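Local coordinates for protein putative succinylglutamate desuccinylase / aspartoacylase (Shewanella amazonensis, PDB 3FMC) that is probably a zinc-dependent hydrolase of the succinylglutamate desuccinylase/aspartoacylase family, with a metallocarboxypeptidase-like catalytic domain, at residues P34-A40 with A165-L171; E187-Y193 with A263-R268. One frame throughout, in Å; residues are numbered along the deposited sequence.

In the fold
Interaction 1 pairs two parallel strands in the core of the catalytic domain; interaction 2 fastens the loop 187-193 to the end of helix 251-267, which packs beside that core. Their centres lie about 13 Å apart, and they meet at the start of the strands. There Ile167 of interaction 1 touches Tyr264 (CG2 to CE2, 3.8 Å) and Arg268 (CG1 to NH1, 3.7 Å) of interaction 2. The far end of the strands probably leads to the active site: the donor atoms of His172, His43 and Glu46 face one vacant point, which may be an empty zinc site. Interaction 1 reaches this site through Asp170, whereas interaction 2, a ring stack and a set of hydrogen bonds, lies toward the other end.

Interaction 1: residues P34-A40 with A165-L171; sequences PSVYIQA and ADIVLDL
Gln39 and Asp170 are neighbours on one face of two adjacent parallel strands, 36-40 and 167-171, in the central sheet of the zinc-carboxypeptidase-like fold. Alternating backbone bonds join the strands, such as Tyr37 N to Ile167 O (2.8 Å). On the other face Ile38 and Leu169 lie side by side, their CD1 atoms 4.1 Å apart; there Ile38 and Leu171 touch helix 48-60. Tyr37 shares the face of Gln39, both packed on Leu158 of helix 150-163. Gln39 CB lies 3.9 Å from Tyr37 OH; the chain then turns between its backbone N and carbonyl carbon (chi1 65°) and extends. Gln39 CG passes Asp170 OD1 at 3.3 Å. OE1 accepts the Tyr37 hydroxyl in its carbonyl plane, and Gln39 NE2 gives one N-H to Asp170 OD1 (3.1 Å) from above the carboxylate plane, amide and carboxylate being 71° apart; Tyr104 is a further partner of NE2. A leucine here would probably leave the Tyr37 hydroxyl without its acceptor and Asp170 OD1 without its amide donor. Asp170 OD2 bonds to His172, a possible metal ligand, so Asp170 would be second-shell and Gln39 one step further out. Where the strands begin, Asp166 N donates to Ser35 OG, a water links that hydroxyl to Asp166 OD1, and Ser35 N meets Asp166 OD2 on its anti side at 2.9 Å, tilted 33° out of the carboxylate plane.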
ATOM      1  N   PRO C  34     -39.581  -5.908 -18.681  1.00 19.18           N
ATOM      2  CA  PRO C  34     -38.281  -6.554 -18.593  1.00 18.48           C
ATOM      3  C   PRO C  34     -37.746  -6.562 -17.157  1.00 15.84           C
ATOM      4  O   PRO C  34     -38.123  -5.694 -16.355  1.00 16.96           O
ATOM      5  CB  PRO C  34     -37.361  -5.662 -19.448  1.00 19.00           C
ATOM      6  CG  PRO C  34     -38.272  -4.754 -20.250  1.00 22.17           C
ATOM      7  CD  PRO C  34     -39.550  -4.652 -19.463  1.00 20.63           C
ATOM      8  N   SER C  35     -36.866  -7.514 -16.866  1.00 16.33           N
ATOM      9  CA  SER C  35     -36.200  -7.587 -15.557  1.00 15.49           C
ATOM     10  C   SER C  35     -34.906  -6.779 -15.607  1.00 13.79           C
ATOM     11  O   SER C  35     -34.220  -6.686 -16.638  1.00 16.98           O
ATOM     12  CB  SER C  35     -35.908  -9.017 -15.129  1.00 13.84           C
ATOM     13  OG  SER C  35     -35.113  -9.690 -16.082  1.00 20.75           O
ATOM     14  N   VAL C  36     -34.551  -6.227 -14.466  1.00 15.37           N
ATOM     15  CA  VAL C  36     -33.393  -5.327 -14.377  1.00 14.50           C
ATOM     16  C   VAL C  36     -32.507  -5.753 -13.203  1.00 16.34           C
ATOM     17  O   VAL C  36     -32.996  -6.074 -12.094  1.00 13.96           O
ATOM     18  CB  VAL C  36     -33.835  -3.881 -14.138  1.00 16.22           C
ATOM     19  CG1 VAL C  36     -32.651  -2.902 -14.212  1.00 15.95           C
ATOM     20  CG2 VAL C  36     -34.965  -3.482 -15.172  1.00 14.77           C
ATOM     21  N   TYR C  37     -31.219  -5.725 -13.468  1.00 13.43           N
ATOM     22  CA  TYR C  37     -30.185  -5.986 -12.470  1.00 12.83           C
ATOM     23  C   TYR C  37     -29.259  -4.763 -12.408  1.00 12.45           C
ATOM     24  O   TYR C  37     -28.744  -4.338 -13.432  1.00 14.60           O
ATOM     25  CB  TYR C  37     -29.402  -7.227 -12.805  1.00 17.94           C
ATOM     26  CG  TYR C  37     -28.216  -7.459 -11.890  1.00 11.82           C
ATOM     27  CD1 TYR C  37     -28.338  -8.185 -10.704  1.00 15.55           C
ATOM     28  CD2 TYR C  37     -26.965  -6.946 -12.217  1.00 14.47           C
ATOM     29  CE1 TYR C  37     -27.196  -8.388  -9.863  1.00 12.58           C
ATOM     30  CE2 TYR C  37     -25.852  -7.154 -11.400  1.00 12.91           C
ATOM     31  CZ  TYR C  37     -25.988  -7.883 -10.211  1.00 14.30           C
ATOM     32  OH  TYR C  37     -24.912  -8.097  -9.374  1.00 14.45           O
ATOM     33  N   ILE C  38     -29.108  -4.198 -11.209  1.00 11.96           N
ATOM     34  CA  ILE C  38     -28.303  -2.971 -10.981  1.00 13.70           C
ATOM     35  C   ILE C  38     -27.297  -3.272  -9.873  1.00 14.86           C
ATOM     36  O   ILE C  38     -27.674  -3.821  -8.836  1.00 14.18           O
ATOM     37  CB  ILE C  38     -29.182  -1.777 -10.553  1.00 12.86           C
ATOM     38  CG1 ILE C  38     -30.365  -1.631 -11.527  1.00 13.40           C
ATOM     39  CG2 ILE C  38     -28.350  -0.486 -10.425  1.00 12.45           C
ATOM     40  CD1 ILE C  38     -31.317  -0.436 -11.223  1.00 16.28           C
ATOM     41  N   GLN C  39     -26.035  -2.926 -10.109  1.00 13.06           N
ATOM     42  CA  GLN C  39     -24.992  -3.077  -9.079  1.00 13.64           C
ATOM     43  C   GLN C  39     -24.139  -1.820  -8.986  1.00 12.57           C
ATOM     44  O   GLN C  39     -24.067  -1.037  -9.914  1.00 12.80           O
ATOM     45  CB  GLN C  39     -24.107  -4.311  -9.301  1.00 12.20           C
ATOM     46  CG  GLN C  39     -23.257  -4.280 -10.559  1.00 11.21           C
ATOM     47  CD  GLN C  39     -22.437  -5.500 -10.758  1.00 12.92           C
ATOM     48  OE1 GLN C  39     -22.795  -6.581 -10.313  1.00 12.16           O
ATOM     49  NE2 GLN C  39     -21.297  -5.334 -11.416  1.00 10.87           N
ATOM     50  N   ALA C  40     -23.473  -1.664  -7.842  1.00 10.77           N
ATOM     51  CA  ALA C  40     -22.620  -0.518  -7.572  1.00 11.16           C
ATOM     52  C   ALA C  40     -21.420  -0.954  -6.744  1.00 14.22           C
ATOM     53  O   ALA C  40     -21.525  -1.900  -5.939  1.00 14.26           O
ATOM     54  CB  ALA C  40     -23.373   0.550  -6.747  1.00  9.69           C
ATOM     55  N   ALA C 165     -31.135 -11.277 -15.860  1.00 17.04           N
ATOM     56  CA  ALA C 165     -31.906 -10.072 -16.218  1.00 17.66           C
ATOM     57  C   ALA C 165     -31.887  -9.731 -17.733  1.00 18.12           C
ATOM     58  O   ALA C 165     -31.005 -10.156 -18.488  1.00 17.24           O
ATOM     59  CB  ALA C 165     -31.359  -8.866 -15.412  1.00 15.95           C
ATOM     60  N   ASP C 166     -32.863  -8.919 -18.145  1.00 14.29           N
ATOM     61  CA  ASP C 166     -32.946  -8.392 -19.498  1.00 16.40           C
ATOM     62  C   ASP C 166     -32.117  -7.130 -19.639  1.00 14.91           C
ATOM     63  O   ASP C 166     -31.668  -6.822 -20.724  1.00 15.60           O
ATOM     64  CB  ASP C 166     -34.390  -8.061 -19.860  1.00 15.81           C
ATOM     65  CG  ASP C 166     -35.302  -9.284 -19.765  1.00 18.22           C
ATOM     66  OD1 ASP C 166     -34.877 -10.379 -20.192  1.00 17.95           O
ATOM     67  OD2 ASP C 166     -36.400  -9.141 -19.180  1.00 16.87           O
ATOM     68  N   ILE C 167     -31.987  -6.383 -18.545  1.00 14.35           N
ATOM     69  CA  ILE C 167     -31.258  -5.111 -18.498  1.00 16.63           C
ATOM     70  C   ILE C 167     -30.275  -5.140 -17.334  1.00 16.04           C
ATOM     71  O   ILE C 167     -30.656  -5.452 -16.203  1.00 13.66           O
ATOM     72  CB  ILE C 167     -32.238  -3.935 -18.299  1.00 16.73           C
ATOM     73  CG1 ILE C 167     -33.266  -3.902 -19.451  1.00 13.96           C
ATOM     74  CG2 ILE C 167     -31.490  -2.579 -18.179  1.00 13.65           C
ATOM     75  CD1 ILE C 167     -34.458  -3.013 -19.135  1.00 15.49           C
ATOM     76  N   VAL C 168     -29.029  -4.787 -17.627  1.00 16.38           N
ATOM     77  CA  VAL C 168     -27.962  -4.746 -16.633  1.00 15.37           C
ATOM     78  C   VAL C 168     -27.381  -3.351 -16.583  1.00 12.21           C
ATOM     79  O   VAL C 168     -26.958  -2.836 -17.627  1.00 15.47           O
ATOM     80  CB  VAL C 168     -26.851  -5.759 -16.978  1.00 17.65           C
ATOM     81  CG1 VAL C 168     -25.642  -5.585 -16.079  1.00 15.88           C
ATOM     82  CG2 VAL C 168     -27.415  -7.228 -16.929  1.00 14.97           C
ATOM     83  N   LEU C 169     -27.395  -2.745 -15.407  1.00 12.47           N
ATOM     84  CA  LEU C 169     -26.809  -1.409 -15.208  1.00 11.70           C
ATOM     85  C   LEU C 169     -25.700  -1.510 -14.154  1.00 13.48           C
ATOM     86  O   LEU C 169     -25.964  -1.836 -13.006  1.00 13.28           O
ATOM     87  CB  LEU C 169     -27.855  -0.382 -14.747  1.00 16.44           C
ATOM     88  CG  LEU C 169     -29.117  -0.229 -15.593  1.00 15.79           C
ATOM     89  CD1 LEU C 169     -30.060   0.806 -14.899  1.00 15.13           C
ATOM     90  CD2 LEU C 169     -28.757   0.113 -17.026  1.00 15.02           C
ATOM     91  N   ASP C 170     -24.469  -1.241 -14.567  1.00 12.33           N
ATOM     92  CA  ASP C 170     -23.276  -1.307 -13.672  1.00 11.56           C
ATOM     93  C   ASP C 170     -22.922   0.137 -13.328  1.00 10.90           C
ATOM     94  O   ASP C 170     -22.582   0.921 -14.200  1.00 13.26           O
ATOM     95  CB  ASP C 170     -22.136  -2.028 -14.393  1.00 14.17           C
ATOM     96  CG  ASP C 170     -21.010  -2.489 -13.442  1.00 14.82           C
ATOM     97  OD1 ASP C 170     -21.182  -2.359 -12.219  1.00 12.86           O
ATOM     98  OD2 ASP C 170     -19.950  -2.956 -13.944  1.00 17.97           O
ATOM     99  N   LEU C 171     -23.041   0.475 -12.062  1.00 12.09           N
ATOM    100  CA  LEU C 171     -22.789   1.826 -11.608  1.00 12.82           C
ATOM    101  C   LEU C 171     -21.355   1.996 -11.096  1.00 13.43           C
ATOM    102  O   LEU C 171     -20.938   1.380 -10.073  1.00 13.36           O
ATOM    103  CB  LEU C 171     -23.773   2.247 -10.531  1.00 13.15           C
ATOM    104  CG  LEU C 171     -25.260   2.009 -10.835  1.00 13.52           C
ATOM    105  CD1 LEU C 171     -26.069   2.540  -9.668  1.00 12.00           C
ATOM    106  CD2 LEU C 171     -25.684   2.657 -12.143  1.00 13.99           C
TER
HETATM  107  O   HOH W   1     -34.779 -12.296 -17.989  1.00 37.96           O

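Interaction 2: residues E187-Y193 with A263-R268; sequences ERSAAQY and AYLSHR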
ATOM      1  N   GLU C 187     -27.407  -0.462 -29.047  1.00 19.29           N
ATOM      2  CA  GLU C 187     -28.461   0.271 -28.396  1.00 20.37           C
ATOM      3  C   GLU C 187     -28.082   1.707 -28.139  1.00 21.99           C
ATOM      4  O   GLU C 187     -28.230   2.216 -27.033  1.00 20.31           O
ATOM      5  CB  GLU C 187     -28.946  -0.396 -27.095  1.00 19.35           C
ATOM      6  CG  GLU C 187     -30.329   0.129 -26.662  1.00 21.14           C
ATOM      7  CD  GLU C 187     -30.783  -0.416 -25.307  1.00 23.02           C
ATOM      8  OE1 GLU C 187     -30.177  -1.404 -24.873  1.00 23.51           O
ATOM      9  OE2 GLU C 187     -31.725   0.144 -24.684  1.00 20.16           O
ATOM     10  N   ARG C 188     -27.619   2.367 -29.197  1.00 21.27           N
ATOM     11  CA  ARG C 188     -27.288   3.787 -29.160  1.00 22.82           C
ATOM     12  C   ARG C 188     -28.435   4.653 -28.614  1.00 20.22           C
ATOM     13  O   ARG C 188     -28.208   5.648 -27.919  1.00 20.61           O
ATOM     14  CB  ARG C 188     -26.892   4.223 -30.565  1.00 24.37           C
ATOM     15  CG  ARG C 188     -26.733   5.711 -30.682  1.00 32.81           C
ATOM     16  CD  ARG C 188     -26.121   6.081 -31.985  1.00 31.51           C
ATOM     17  NE  ARG C 188     -26.349   7.489 -32.223  1.00 41.34           N
ATOM     18  CZ  ARG C 188     -25.734   8.193 -33.163  1.00 41.23           C
ATOM     19  NH1 ARG C 188     -24.832   7.596 -33.944  1.00 34.85           N
ATOM     20  NH2 ARG C 188     -26.028   9.494 -33.305  1.00 39.99           N
ATOM     21  N   SER C 189     -29.677   4.228 -28.838  1.00 20.67           N
ATOM     22  CA  SER C 189     -30.810   4.968 -28.332  1.00 18.94           C
ATOM     23  C   SER C 189     -30.864   5.106 -26.826  1.00 16.12           C
ATOM     24  O   SER C 189     -31.476   6.060 -26.312  1.00 18.64           O
ATOM     25  CB  SER C 189     -32.114   4.325 -28.819  1.00 20.69           C
ATOM     26  OG  SER C 189     -32.227   2.992 -28.335  1.00 24.76           O
ATOM     27  N   ALA C 190     -30.233   4.185 -26.086  1.00 18.20           N
ATOM     28  CA  ALA C 190     -30.332   4.227 -24.630  1.00 17.54           C
ATOM     29  C   ALA C 190     -29.835   5.543 -24.049  1.00 16.95           C
ATOM     30  O   ALA C 190     -30.339   6.013 -23.030  1.00 18.91           O
ATOM     31  CB  ALA C 190     -29.587   3.012 -23.977  1.00 16.54           C
ATOM     32  N   ALA C 191     -28.801   6.118 -24.668  1.00 17.54           N
ATOM     33  CA  ALA C 191     -28.215   7.357 -24.183  1.00 17.57           C
ATOM     34  C   ALA C 191     -29.206   8.508 -24.135  1.00 17.02           C
ATOM     35  O   ALA C 191     -29.080   9.378 -23.309  1.00 20.46           O
ATOM     36  CB  ALA C 191     -26.960   7.730 -25.033  1.00 15.87           C
ATOM     37  N   GLN C 192     -30.219   8.469 -24.996  1.00 16.86           N
ATOM     38  CA  GLN C 192     -31.248   9.513 -25.047  1.00 19.69           C
ATOM     39  C   GLN C 192     -32.125   9.567 -23.797  1.00 23.37           C
ATOM     40  O   GLN C 192     -32.753  10.589 -23.569  1.00 24.64           O
ATOM     41  CB  GLN C 192     -32.147   9.345 -26.287  1.00 20.64           C
ATOM     42  CG  GLN C 192     -31.432   9.428 -27.621  1.00 23.89           C
ATOM     43  CD  GLN C 192     -30.803  10.791 -27.879  1.00 26.88           C
ATOM     44  OE1 GLN C 192     -31.411  11.829 -27.640  1.00 30.21           O
ATOM     45  NE2 GLN C 192     -29.576  10.785 -28.384  1.00 32.70           N
ATOM     46  N   TYR C 193     -32.120   8.515 -22.968  1.00 20.26           N
ATOM     47  CA  TYR C 193     -33.008   8.429 -21.783  1.00 21.62           C
ATOM     48  C   TYR C 193     -32.351   8.781 -20.478  1.00 23.09           C
ATOM     49  O   TYR C 193     -32.994   9.342 -19.571  1.00 22.87           O
ATOM     50  CB  TYR C 193     -33.683   7.047 -21.753  1.00 21.92           C
ATOM     51  CG  TYR C 193     -34.448   6.811 -23.017  1.00 18.65           C
ATOM     52  CD1 TYR C 193     -35.712   7.389 -23.226  1.00 27.28           C
ATOM     53  CD2 TYR C 193     -33.902   6.092 -24.045  1.00 19.35           C
ATOM     54  CE1 TYR C 193     -36.385   7.227 -24.423  1.00 23.04           C
ATOM     55  CE2 TYR C 193     -34.574   5.913 -25.235  1.00 23.92           C
ATOM     56  CZ  TYR C 193     -35.817   6.479 -25.419  1.00 32.41           C
ATOM     57  OH  TYR C 193     -36.442   6.261 -26.640  1.00 28.74           O
ATOM     58  N   ALA C 263     -36.182   7.327 -16.189  1.00 16.10           N
ATOM     59  CA  ALA C 263     -36.614   7.608 -17.584  1.00 15.70           C
ATOM     60  C   ALA C 263     -36.349   6.385 -18.496  1.00 16.45           C
ATOM     61  O   ALA C 263     -37.171   6.033 -19.351  1.00 18.08           O
ATOM     62  CB  ALA C 263     -35.931   8.868 -18.135  1.00 16.30           C
ATOM     63  N   TYR C 264     -35.175   5.726 -18.353  1.00 16.32           N
ATOM     64  CA  TYR C 264     -34.863   4.550 -19.123  1.00 15.64           C
ATOM     65  C   TYR C 264     -35.827   3.417 -18.779  1.00 13.52           C
ATOM     66  O   TYR C 264     -36.319   2.734 -19.650  1.00 15.36           O
ATOM     67  CB  TYR C 264     -33.396   4.091 -18.917  1.00 15.37           C
ATOM     68  CG  TYR C 264     -33.025   2.926 -19.781  1.00 15.84           C
ATOM     69  CD1 TYR C 264     -32.864   3.069 -21.143  1.00 14.27           C
ATOM     70  CD2 TYR C 264     -32.816   1.655 -19.233  1.00 18.49           C
ATOM     71  CE1 TYR C 264     -32.558   2.013 -21.946  1.00 16.78           C
ATOM     72  CE2 TYR C 264     -32.494   0.586 -20.044  1.00 16.07           C
ATOM     73  CZ  TYR C 264     -32.341   0.766 -21.395  1.00 14.48           C
ATOM     74  OH  TYR C 264     -32.015  -0.285 -22.240  1.00 17.69           O
ATOM     75  N   LEU C 265     -36.085   3.239 -17.491  1.00 15.42           N
ATOM     76  CA  LEU C 265     -37.000   2.172 -17.033  1.00 15.45           C
ATOM     77  C   LEU C 265     -38.434   2.400 -17.573  1.00 17.42           C
ATOM     78  O   LEU C 265     -39.097   1.445 -17.954  1.00 17.54           O
ATOM     79  CB  LEU C 265     -36.971   2.115 -15.507  1.00 16.59           C
ATOM     80  CG  LEU C 265     -35.629   1.733 -14.857  1.00 16.90           C
ATOM     81  CD1 LEU C 265     -35.778   1.525 -13.349  1.00 20.56           C
ATOM     82  CD2 LEU C 265     -35.033   0.535 -15.549  1.00 17.11           C
ATOM     83  N   SER C 266     -38.900   3.647 -17.579  1.00 17.68           N
ATOM     84  CA  SER C 266     -40.222   3.973 -18.180  1.00 18.66           C
ATOM     85  C   SER C 266     -40.197   3.631 -19.682  1.00 17.25           C
ATOM     86  O   SER C 266     -41.064   2.932 -20.211  1.00 17.90           O
ATOM     87  CB  SER C 266     -40.559   5.448 -17.925  1.00 19.69           C
ATOM     88  OG  SER C 266     -41.738   5.821 -18.595  1.00 21.27           O
ATOM     89  N   HIS C 267     -39.170   4.123 -20.376  1.00 18.27           N
ATOM     90  CA  HIS C 267     -38.954   3.774 -21.782  1.00 17.72           C
ATOM     91  C   HIS C 267     -39.026   2.276 -22.087  1.00 17.34           C
ATOM     92  O   HIS C 267     -39.634   1.857 -23.078  1.00 16.09           O
ATOM     93  CB  HIS C 267     -37.648   4.433 -22.287  1.00 21.12           C
ATOM     94  CG  HIS C 267     -37.068   3.794 -23.510  1.00 17.93           C
ATOM     95  ND1 HIS C 267     -37.687   3.820 -24.740  1.00 21.67           N
ATOM     96  CD2 HIS C 267     -35.876   3.179 -23.700  1.00 21.96           C
ATOM     97  CE1 HIS C 267     -36.929   3.188 -25.619  1.00 21.58           C
ATOM     98  NE2 HIS C 267     -35.815   2.798 -25.013  1.00 21.20           N
ATOM     99  N   ARG C 268     -38.398   1.441 -21.248  1.00 17.20           N
ATOM    100  CA  ARG C 268     -38.389  -0.005 -21.444  1.00 16.35           C
ATOM    101  C   ARG C 268     -39.582  -0.742 -20.852  1.00 14.14           C
ATOM    102  O   ARG C 268     -39.669  -1.959 -20.951  1.00 15.52           O
ATOM    103  CB  ARG C 268     -37.099  -0.590 -20.854  1.00 14.76           C
ATOM    104  CG  ARG C 268     -35.805  -0.071 -21.514  1.00 13.40           C
ATOM    105  CD  ARG C 268     -35.743  -0.480 -22.936  1.00 16.84           C
ATOM    106  NE  ARG C 268     -36.020  -1.904 -23.081  1.00 17.11           N
ATOM    107  CZ  ARG C 268     -35.095  -2.857 -22.995  1.00 24.23           C
ATOM    108  NH1 ARG C 268     -33.819  -2.553 -22.799  1.00 21.41           N
ATOM    109  NH2 ARG C 268     -35.444  -4.111 -23.152  1.00 23.14           N
TER
HETATM  110  O   HOH W   2     -33.037   2.136 -25.835  1.00 21.99           O
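A ring stack and a carboxylate-phenol hydrogen bond fix the loop 187-193, between strands 176-184 and 198-202, to the last turn of helix 251-267. The rings of Tyr193 and His267 lie face to face, centroids 3.6 Å apart and planes at 8°. The imidazole is shifted toward the phenol end, with Tyr193 CZ over its centre. CG of His267 stands anti to its backbone N (chi1 160°), which swings the imidazole across Tyr193; His267 CB, placed by the helix backbone, lies over the same face in a CH-pi contact. At the base of the tyrosine, Tyr193 CB packs near Tyr264 CB (4.1 Å), and Tyr193 O touches Ala263 CB. This helix flanks the central sheet of the zinc-carboxypeptidase-like fold, with Tyr264 lying on Leu239 and stacked with Phe194. The Tyr264 hydroxyl makes a very short bond (2.5 Å) to Glu187 OE2, which approaches at the ring edge, in plane. Arg268 folds back, laying CG over a face of Tyr264 and donating from NH1 to Tyr264 OH at 3.0 Å; its salt bridge to Glu187 OE2 is long. Glu187 OE1 is taken by Ser237. A water donates to Glu187 OE2 (2.6 Å) and also bonds to Ser189 OG and His267 NE2.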